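Local atomic coordinates of putative glutathionylspermidine synthase (Methylobacillus flagellatus, PDB entry 3N6X), a protein that is probably an ATP-dependent ligase of the circularly permuted ATP-grasp type, perhaps a glutathionylspermidine synthase. Residues S412-L417 with G465-W470. Numbering follows the deposited sequence.
Sequences STCPTL and GTKDTW
Lys-467 bridges the two segments alone: its ammonium NZ donates a hydrogen bond of 2.8 Å to Pro-415 O. The donor comes in tilted 29° from the carbonyl plane. The strand axes of 413-417 and 465-467 come no closer than 10.3 Å, their directions 111° apart, so the side chain, not the backbones, spans the gap. It runs extended as far as CE and then bends (chi4 -94°), which turns NZ onto the carbonyl. The tight part surrounds this tip, where Cys-414 SG lies 3.4 Å from Lys-467 NZ and Thr-416 OG1 lies 3.6 Å from Lys-467 CE. Thr-416 OG1 also donates a hydrogen bond to Cys-414 O. By contrast, the loose part is the rest of 465-470, whose other residues bury no area against 412-417. NZ also forms a salt bridge to Asp-73 OD2 and a hydrogen bond to Val-75 O, so three oxygens grip this buried group. A methionine in place of Lys-467 would probably leave Asp-73 without this counter-charge and the carbonyls of Pro-415 and Val-75 without this donor. Both strands belong to one mixed sheet but are not neighbours in it: strand 413-418 pairs with 423-435, which pairs with 446-450, which pairs with 464-471, while helix 170-183 packs against Asp-468 and Trp-470.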
ATOM      1  N   SER A 412      11.470   9.841   9.505  1.00 60.92           N
ATOM      2  CA  SER A 412      12.158  10.856   8.707  1.00 60.77           C
ATOM      3  C   SER A 412      11.248  11.995   8.301  1.00 63.96           C
ATOM      4  O   SER A 412      10.042  11.797   8.100  1.00 62.38           O
ATOM      5  CB  SER A 412      12.846  10.245   7.483  1.00 64.43           C
ATOM      6  OG  SER A 412      11.966  10.104   6.380  1.00 71.54           O
ATOM      7  N   THR A 413      11.820  13.200   8.227  1.00 61.30           N
ATOM      8  CA  THR A 413      11.095  14.401   7.846  1.00 61.54           C
ATOM      9  C   THR A 413      11.453  14.829   6.432  1.00 66.94           C
ATOM     10  O   THR A 413      12.593  14.663   5.995  1.00 66.48           O
ATOM     11  CB  THR A 413      11.342  15.518   8.849  1.00 68.61           C
ATOM     12  OG1 THR A 413      12.738  15.574   9.162  1.00 69.57           O
ATOM     13  CG2 THR A 413      10.528  15.351  10.114  1.00 66.94           C
ATOM     14  N   CYS A 414      10.481  15.372   5.720  1.00 64.41           N
ATOM     15  CA  CYS A 414      10.672  15.868   4.370  1.00 64.86           C
ATOM     16  C   CYS A 414      10.278  17.342   4.356  1.00 68.75           C
ATOM     17  O   CYS A 414       9.237  17.699   4.928  1.00 67.89           O
ATOM     18  CB  CYS A 414       9.842  15.054   3.378  1.00 65.74           C
ATOM     19  SG  CYS A 414       9.966  15.611   1.657  1.00 69.97           S
ATOM     20  N   PRO A 415      11.109  18.234   3.747  1.00 64.94           N
ATOM     21  CA  PRO A 415      10.754  19.664   3.717  1.00 64.06           C
ATOM     22  C   PRO A 415       9.365  19.879   3.173  1.00 66.58           C
ATOM     23  O   PRO A 415       9.005  19.313   2.149  1.00 64.98           O
ATOM     24  CB  PRO A 415      11.819  20.269   2.816  1.00 65.96           C
ATOM     25  CG  PRO A 415      12.961  19.361   2.954  1.00 70.85           C
ATOM     26  CD  PRO A 415      12.386  17.992   3.055  1.00 66.58           C
ATOM     27  N   THR A 416       8.545  20.573   3.937  1.00 64.71           N
ATOM     28  CA  THR A 416       7.145  20.780   3.626  1.00 65.23           C
ATOM     29  C   THR A 416       6.804  22.234   3.874  1.00 73.26           C
ATOM     30  O   THR A 416       7.265  22.820   4.863  1.00 73.27           O
ATOM     31  CB  THR A 416       6.291  19.833   4.499  1.00 67.28           C
ATOM     32  OG1 THR A 416       6.881  18.532   4.499  1.00 63.56           O
ATOM     33  CG2 THR A 416       4.843  19.743   4.040  1.00 63.76           C
ATOM     34  N   LEU A 417       6.003  22.827   2.982  1.00 72.18           N
ATOM     35  CA  LEU A 417       5.594  24.215   3.127  1.00 73.13           C
ATOM     36  C   LEU A 417       4.519  24.361   4.201  1.00 79.10           C
ATOM     37  O   LEU A 417       3.397  23.868   4.038  1.00 78.97           O
ATOM     38  CB  LEU A 417       5.127  24.802   1.783  1.00 73.24           C
ATOM     39  CG  LEU A 417       6.244  25.147   0.800  1.00 78.05           C
ATOM     40  CD1 LEU A 417       5.779  24.984  -0.615  1.00 78.50           C
ATOM     41  CD2 LEU A 417       6.761  26.552   1.029  1.00 80.38           C
ATOM     42  N   GLY A 465      -1.650  14.798   4.184  1.00 67.34           N
ATOM     43  CA  GLY A 465      -1.583  15.191   2.779  1.00 65.01           C
ATOM     44  C   GLY A 465      -0.708  14.281   1.939  1.00 62.80           C
ATOM     45  O   GLY A 465      -0.194  13.284   2.442  1.00 61.87           O
ATOM     46  N   THR A 466      -0.542  14.605   0.639  1.00 55.78           N
ATOM     47  CA  THR A 466       0.330  13.819  -0.250  1.00 53.54           C
ATOM     48  C   THR A 466       1.404  14.658  -0.926  1.00 53.82           C
ATOM     49  O   THR A 466       1.319  15.891  -0.971  1.00 52.24           O
ATOM     50  CB  THR A 466      -0.454  13.005  -1.278  1.00 58.93           C
ATOM     51  OG1 THR A 466      -1.132  13.888  -2.159  1.00 61.76           O
ATOM     52  CG2 THR A 466      -1.418  12.018  -0.643  1.00 57.91           C
ATOM     53  N   LYS A 467       2.428  13.971  -1.438  1.00 48.09           N
ATOM     54  CA  LYS A 467       3.557  14.542  -2.156  1.00 45.73           C
ATOM     55  C   LYS A 467       3.814  13.678  -3.363  1.00 47.35           C
ATOM     56  O   LYS A 467       3.415  12.510  -3.379  1.00 47.88           O
ATOM     57  CB  LYS A 467       4.815  14.519  -1.272  1.00 46.52           C
ATOM     58  CG  LYS A 467       4.848  15.565  -0.181  1.00 45.56           C
ATOM     59  CD  LYS A 467       6.091  15.393   0.652  1.00 48.94           C
ATOM     60  CE  LYS A 467       6.316  16.546   1.597  1.00 59.46           C
ATOM     61  NZ  LYS A 467       7.209  17.572   1.004  1.00 61.52           N
ATOM     62  N   ASP A 468       4.527  14.213  -4.351  1.00 41.06           N
ATOM     63  CA  ASP A 468       4.989  13.435  -5.494  1.00 39.21           C
ATOM     64  C   ASP A 468       6.292  12.771  -5.056  1.00 39.84           C
ATOM     65  O   ASP A 468       7.046  13.370  -4.292  1.00 41.00           O
ATOM     66  CB  ASP A 468       5.250  14.370  -6.696  1.00 40.57           C
ATOM     67  CG  ASP A 468       5.629  13.681  -8.000  1.00 39.59           C
ATOM     68  OD1 ASP A 468       5.554  12.427  -8.059  1.00 38.05           O
ATOM     69  OD2 ASP A 468       5.991  14.391  -8.960  1.00 39.77           O
ATOM     70  N   THR A 469       6.541  11.532  -5.489  1.00 33.84           N
ATOM     71  CA  THR A 469       7.793  10.834  -5.166  1.00 32.78           C
ATOM     72  C   THR A 469       8.619  10.711  -6.425  1.00 35.52           C
ATOM     73  O   THR A 469       8.176  10.094  -7.408  1.00 32.93           O
ATOM     74  CB  THR A 469       7.525   9.447  -4.516  1.00 37.14           C
ATOM     75  OG1 THR A 469       6.644   9.606  -3.415  1.00 34.25           O
ATOM     76  CG2 THR A 469       8.811   8.752  -4.055  1.00 31.65           C
ATOM     77  N   TRP A 470       9.819  11.294  -6.404  1.00 33.38           N
ATOM     78  CA  TRP A 470      10.726  11.265  -7.543  1.00 33.84           C
ATOM     79  C   TRP A 470      11.788  10.203  -7.364  1.00 36.98           C
ATOM     80  O   TRP A 470      12.511  10.219  -6.369  1.00 37.17           O
ATOM     81  CB  TRP A 470      11.410  12.623  -7.714  1.00 33.23           C
ATOM     82  CG  TRP A 470      10.517  13.749  -8.155  1.00 34.83           C
ATOM     83  CD1 TRP A 470       9.179  13.694  -8.427  1.00 37.77           C
ATOM     84  CD2 TRP A 470      10.923  15.099  -8.403  1.00 35.06           C
ATOM     85  NE1 TRP A 470       8.720  14.936  -8.799  1.00 37.56           N
ATOM     86  CE2 TRP A 470       9.771  15.819  -8.795  1.00 39.18           C
ATOM     87  CE3 TRP A 470      12.158  15.777  -8.329  1.00 36.19           C
ATOM     88  CZ2 TRP A 470       9.819  17.177  -9.133  1.00 38.58           C
ATOM     89  CZ3 TRP A 470      12.198  17.126  -8.641  1.00 37.94           C
ATOM     90  CH2 TRP A 470      11.042  17.812  -9.045  1.00 38.72           C
TER